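Local coordinates for D-alanyl-D-alanine carboxypeptidase (Penicillin binding protein) family protein (Francisella tularensis subsp. tularensis, PDB 6OSU) that probably removes the terminal D-alanine from peptidoglycan precursor peptides, as a penicillin-binding serine carboxypeptidase of the S11 family, at residues D345-A350 with A388-G393; K355-S360 with V416-V421. All blocks are in the same frame, centred on the assembly; numbering follows the deposited sequence.

Contact 1 (D345-A350 with A388-G393)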
loop_
_atom_site.group_PDB
_atom_site.type_symbol
_atom_site.label_atom_id
_atom_site.label_comp_id
_atom_site.label_asym_id
_atom_site.label_seq_id
_atom_site.Cartn_x
_atom_site.Cartn_y
_atom_site.Cartn_z
ATOM N N ASP A 345 -11.631 -26.552 38.802
ATOM C CA ASP A 345 -11.857 -26.622 40.243
ATOM C C ASP A 345 -11.735 -25.254 40.895
ATOM O O ASP A 345 -12.442 -24.960 41.865
ATOM C CB ASP A 345 -10.876 -27.598 40.887
ATOM C CG ASP A 345 -10.798 -28.903 40.145
ATOM O OD1 ASP A 345 -9.919 -29.728 40.470
ATOM O OD2 ASP A 345 -11.610 -29.090 39.215
ATOM N N ASN A 346 -10.845 -24.406 40.378
ATOM C CA ASN A 346 -10.576 -23.133 41.036
ATOM C C ASN A 346 -11.699 -22.127 40.820
ATOM O O ASN A 346 -11.891 -21.233 41.653
ATOM C CB ASN A 346 -9.247 -22.557 40.547
ATOM C CG ASN A 346 -8.107 -22.835 41.505
ATOM O OD1 ASN A 346 -7.532 -23.922 41.506
ATOM N ND2 ASN A 346 -7.776 -21.850 42.330
ATOM N N ILE A 347 -12.438 -22.238 39.724
ATOM C CA ILE A 347 -13.501 -21.255 39.469
ATOM C C ILE A 347 -14.596 -21.425 40.519
ATOM O O ILE A 347 -14.893 -22.566 40.920
ATOM C CB ILE A 347 -14.048 -21.411 38.043
ATOM C CG1 ILE A 347 -15.529 -21.810 38.048
ATOM C CG2 ILE A 347 -13.192 -22.394 37.237
ATOM C CD1 ILE A 347 -16.058 -22.253 36.700
ATOM N N PRO A 348 -15.185 -20.342 41.032
ATOM C CA PRO A 348 -16.115 -20.482 42.160
ATOM C C PRO A 348 -17.387 -21.222 41.772
ATOM O O PRO A 348 -17.816 -21.208 40.616
ATOM C CB PRO A 348 -16.405 -19.029 42.565
ATOM C CG PRO A 348 -16.062 -18.219 41.378
ATOM C CD PRO A 348 -14.916 -18.929 40.718
ATOM N N ASN A 349 -17.972 -21.897 42.764
ATOM C CA ASN A 349 -19.226 -22.640 42.664
ATOM C C ASN A 349 -19.158 -23.818 41.704
ATOM O O ASN A 349 -20.198 -24.370 41.358
ATOM C CB ASN A 349 -20.395 -21.741 42.246
ATOM C CG ASN A 349 -21.022 -21.007 43.418
ATOM O OD1 ASN A 349 -21.357 -21.609 44.440
ATOM N ND2 ASN A 349 -21.202 -19.701 43.266
ATOM N N ALA A 350 -17.974 -24.239 41.281
ATOM C CA ALA A 350 -17.849 -25.266 40.257
ATOM C C ALA A 350 -17.695 -26.663 40.855
ATOM O O ALA A 350 -17.118 -26.845 41.932
ATOM C CB ALA A 350 -16.660 -24.971 39.344
ATOM N N ALA A 388 -19.654 -20.932 38.169
ATOM C CA ALA A 388 -20.534 -21.917 37.568
ATOM C C ALA A 388 -21.988 -21.600 37.916
ATOM O O ALA A 388 -22.276 -21.081 38.998
ATOM C CB ALA A 388 -20.170 -23.317 38.053
ATOM N N PRO A 389 -22.935 -21.922 37.019
ATOM C CA PRO A 389 -22.773 -22.642 35.748
ATOM C C PRO A 389 -22.311 -21.788 34.566
ATOM O O PRO A 389 -22.532 -20.577 34.541
ATOM C CB PRO A 389 -24.181 -23.180 35.487
ATOM C CG PRO A 389 -25.069 -22.141 36.077
ATOM C CD PRO A 389 -24.352 -21.630 37.302
ATOM N N ILE A 390 -21.670 -22.438 33.595
ATOM C CA ILE A 390 -21.267 -21.828 32.334
ATOM C C ILE A 390 -21.703 -22.761 31.213
ATOM O O ILE A 390 -21.510 -23.979 31.308
ATOM C CB ILE A 390 -19.746 -21.585 32.267
ATOM C CG1 ILE A 390 -19.273 -20.758 33.464
ATOM C CG2 ILE A 390 -19.367 -20.915 30.954
ATOM C CD1 ILE A 390 -17.795 -20.892 33.744
ATOM N N LYS A 391 -22.283 -22.199 30.158
ATOM C CA LYS A 391 -22.772 -22.997 29.044
ATOM C C LYS A 391 -21.798 -22.947 27.872
ATOM O O LYS A 391 -21.021 -22.002 27.725
ATOM C CB LYS A 391 -24.155 -22.526 28.585
ATOM C CG LYS A 391 -24.878 -23.540 27.695
ATOM C CD LYS A 391 -25.880 -22.872 26.772
ATOM C CE LYS A 391 -27.189 -22.588 27.481
ATOM N NZ LYS A 391 -28.098 -21.781 26.625
ATOM N N THR A 392 -21.848 -23.989 27.041
ATOM C CA THR A 392 -21.086 -24.008 25.800
ATOM C C THR A 392 -21.473 -22.822 24.926
ATOM O O THR A 392 -22.657 -22.577 24.678
ATOM C CB THR A 392 -21.332 -25.319 25.049
ATOM O OG1 THR A 392 -20.709 -26.403 25.750
ATOM C CG2 THR A 392 -20.778 -25.246 23.633
ATOM N N GLY A 393 -20.473 -22.083 24.459
ATOM C CA GLY A 393 -20.719 -20.891 23.679
ATOM C C GLY A 393 -20.858 -19.622 24.485
ATOM O O GLY A 393 -21.181 -18.575 23.911
#
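A388 N donates a hydrogen bond of 3.1 Å to P348 O, the one polar bond between two loops at the far end of the C-terminal PBP5-type β domain. The loop of D345-A350 follows strand 340-343, and that of A388-G393 leads into strand 395-403. The bond is straight, 165° at the hydrogen, and the donor lies nearly along the C=O axis.

P348 O is presented by a type II β turn from I347 to A350. P348 suits the second position, because its ring fixes phi near the value the turn needs. N349 takes the third, where phi is positive (64°), a conformation that asparagine tolerates better than most residues with a side chain.

Beside the bond the methyl of A388 settles on the end of the turn. Its CB lies 3.5 Å from N349 O and 3.7 Å from A350 CA, and it also meets A350 CB at 4.1 Å. Both residues are buried, and two small alanines let the backbones come together, with CA atoms 5.1 Å apart. Just after A388 the chain turns through a cis peptide bond to P389.

Next to the backbone bond, I347 and I390 reach toward each other tip to tip. In I390, chi2 (159°) extends CD1 away from CA, toward I347; the side chain also packs on V421. Isoleucine suits both positions because the CG1-CD1 arm of each reaches far enough for the two terminal methyls to meet. Outside the pair of loops, a backbone hydrogen bond joins N349 to K424, and A388 touches Q423, so the C-terminal tail borders the contact as well. Where the isoleucines meet, I347 CD1 lies 3.7 Å from I390 CD1.

Contact 2 (K355-S360 with V416-V421)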
loop_
_atom_site.group_PDB
_atom_site.type_symbol
_atom_site.label_atom_id
_atom_site.label_comp_id
_atom_site.label_asym_id
_atom_site.label_seq_id
_atom_site.Cartn_x
_atom_site.Cartn_y
_atom_site.Cartn_z
ATOM N N LYS A 355 -13.462 -30.123 33.697
ATOM C CA LYS A 355 -12.457 -29.246 33.113
ATOM C C LYS A 355 -13.124 -28.341 32.086
ATOM O O LYS A 355 -14.205 -28.643 31.572
ATOM C CB LYS A 355 -11.320 -30.039 32.445
ATOM C CG LYS A 355 -10.144 -30.367 33.357
ATOM C CD LYS A 355 -9.835 -31.860 33.356
ATOM C CE LYS A 355 -9.726 -32.421 31.941
ATOM N NZ LYS A 355 -8.658 -31.769 31.133
ATOM N N LEU A 356 -12.465 -27.225 31.780
ATOM C CA LEU A 356 -13.009 -26.212 30.880
ATOM C C LEU A 356 -12.061 -25.988 29.709
ATOM O O LEU A 356 -10.889 -25.652 29.909
ATOM C CB LEU A 356 -13.251 -24.892 31.617
ATOM C CG LEU A 356 -13.764 -23.730 30.761
ATOM C CD1 LEU A 356 -15.132 -24.049 30.177
ATOM C CD2 LEU A 356 -13.804 -22.433 31.560
ATOM N N THR A 357 -12.574 -26.160 28.493
ATOM C CA THR A 357 -11.854 -25.840 27.268
ATOM C C THR A 357 -12.464 -24.595 26.637
ATOM O O THR A 357 -13.689 -24.451 26.589
ATOM C CB THR A 357 -11.899 -27.003 26.269
ATOM O OG1 THR A 357 -11.221 -28.137 26.822
ATOM C CG2 THR A 357 -11.242 -26.621 24.955
ATOM N N VAL A 358 -11.602 -23.694 26.166
ATOM C CA VAL A 358 -12.024 -22.460 25.524
ATOM C C VAL A 358 -11.339 -22.354 24.167
ATOM O O VAL A 358 -10.289 -22.951 23.923
ATOM C CB VAL A 358 -11.711 -21.218 26.387
ATOM C CG1 VAL A 358 -12.408 -21.317 27.732
ATOM C CG2 VAL A 358 -10.207 -21.065 26.571
ATOM N N ALA A 359 -11.957 -21.578 23.278
ATOM C CA ALA A 359 -11.434 -21.370 21.935
ATOM C C ALA A 359 -12.149 -20.180 21.314
ATOM O O ALA A 359 -13.228 -19.778 21.761
ATOM C CB ALA A 359 -11.603 -22.614 21.056
ATOM N N SER A 360 -11.524 -19.616 20.282
ATOM C CA SER A 360 -12.107 -18.557 19.470
ATOM C C SER A 360 -12.070 -18.967 18.004
ATOM O O SER A 360 -11.132 -19.636 17.558
ATOM C CB SER A 360 -11.362 -17.228 19.667
ATOM O OG SER A 360 -11.730 -16.281 18.675
ATOM N N VAL A 416 -14.414 -18.190 24.037
ATOM C CA VAL A 416 -15.743 -18.707 24.323
ATOM C C VAL A 416 -15.622 -20.122 24.870
ATOM O O VAL A 416 -14.639 -20.826 24.621
ATOM C CB VAL A 416 -16.636 -18.660 23.060
ATOM C CG1 VAL A 416 -16.618 -19.989 22.320
ATOM C CG2 VAL A 416 -18.045 -18.242 23.417
ATOM N N ALA A 417 -16.636 -20.535 25.628
ATOM C CA ALA A 417 -16.611 -21.833 26.290
ATOM C C ALA A 417 -16.967 -22.949 25.314
ATOM O O ALA A 417 -17.928 -22.837 24.543
ATOM C CB ALA A 417 -17.572 -21.843 27.479
ATOM N N MET A 418 -16.183 -24.024 25.346
ATOM C CA MET A 418 -16.469 -25.217 24.569
ATOM C C MET A 418 -16.964 -26.374 25.425
ATOM O O MET A 418 -17.367 -27.402 24.871
ATOM C CB MET A 418 -15.221 -25.658 23.790
ATOM C CG MET A 418 -14.543 -24.544 22.994
ATOM S SD MET A 418 -14.958 -24.531 21.236
ATOM C CE MET A 418 -16.313 -23.365 21.193
ATOM N N ASN A 419 -16.938 -26.237 26.749
ATOM C CA ASN A 419 -17.437 -27.234 27.689
ATOM C C ASN A 419 -18.597 -26.657 28.491
ATOM O O ASN A 419 -19.008 -25.509 28.305
ATOM C CB ASN A 419 -16.338 -27.702 28.647
ATOM C CG ASN A 419 -15.344 -28.633 27.995
ATOM O OD1 ASN A 419 -14.159 -28.323 27.908
ATOM N ND2 ASN A 419 -15.819 -29.792 27.549
ATOM N N ASN A 420 -19.110 -27.476 29.404
ATOM C CA ASN A 420 -20.081 -27.068 30.408
ATOM C C ASN A 420 -19.498 -27.345 31.785
ATOM O O ASN A 420 -18.787 -28.336 31.976
ATOM C CB ASN A 420 -21.409 -27.822 30.242
ATOM C CG ASN A 420 -22.276 -27.249 29.142
ATOM O OD1 ASN A 420 -22.532 -26.052 29.106
ATOM N ND2 ASN A 420 -22.734 -28.106 28.237
ATOM N N VAL A 421 -19.786 -26.468 32.741
ATOM C CA VAL A 421 -19.429 -26.684 34.137
ATOM C C VAL A 421 -20.691 -26.579 34.977
ATOM O O VAL A 421 -21.498 -25.661 34.791
ATOM C CB VAL A 421 -18.359 -25.690 34.628
ATOM C CG1 VAL A 421 -16.995 -26.106 34.113
ATOM C CG2 VAL A 421 -18.709 -24.284 34.182
#
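T357 N and T357 O both bond across to the 416-421 segment, but to different kinds of group. T357 O accepts M418 N at 2.8 Å, whereas T357 N donates to the side-chain oxygen N419 OD1 at 2.7 Å. The latter bond lies in the carboxamide plane on a lone pair, though it is bent (131° at the hydrogen). With chi1 at -75°, N419 CG lies beside its own backbone N, on the side of T357, and OD1 takes the place a backbone carbonyl would have if the strand continued.

Regular antiparallel pairing follows at A359 and V416: A359 N reaches V416 O at 3.1 Å and V416 N reaches A359 O at 3.0 Å. V358 and A417 form the adjacent non-hydrogen-bonded pair.

The A359 methyl meets the bent M418 chain, SD 3.9 Å from A359 CB, and a small residue suits packing so near the backbone. On the buried face, L356 CD1 meets A417 CB at 4.3 Å; L356 also packs on F382 and V358 on I380. Strand 340-343 flanks the other edge of 355-359, and T341 OG1 hydrogen-bonds T357 OG1. Asparagine thus extends the sheet's hydrogen bonding by a side chain just where strand 409-417 has ended.

Overall arrangement
Both contacts lie in the C-terminal domain, away from the predicted catalytic residues, with centres about 9 Å apart. Contact 2 joins two neighbouring strands of an antiparallel sheet, so its bonding is mainly backbone and repeated, with buried apolar residues beside more exposed ones. Contact 1 links the loops around that sheet: it buries less surface, 186 against 435 Å², and relies on a single hydrogen bond plus apolar packing. Each is partly buried. Their segments alternate along the chain, and they touch: G393 N probably bonds to A417 O and T392 N to N420 OD1, tying the 388-393 loop of contact 1 to the 416-421 segment of contact 2.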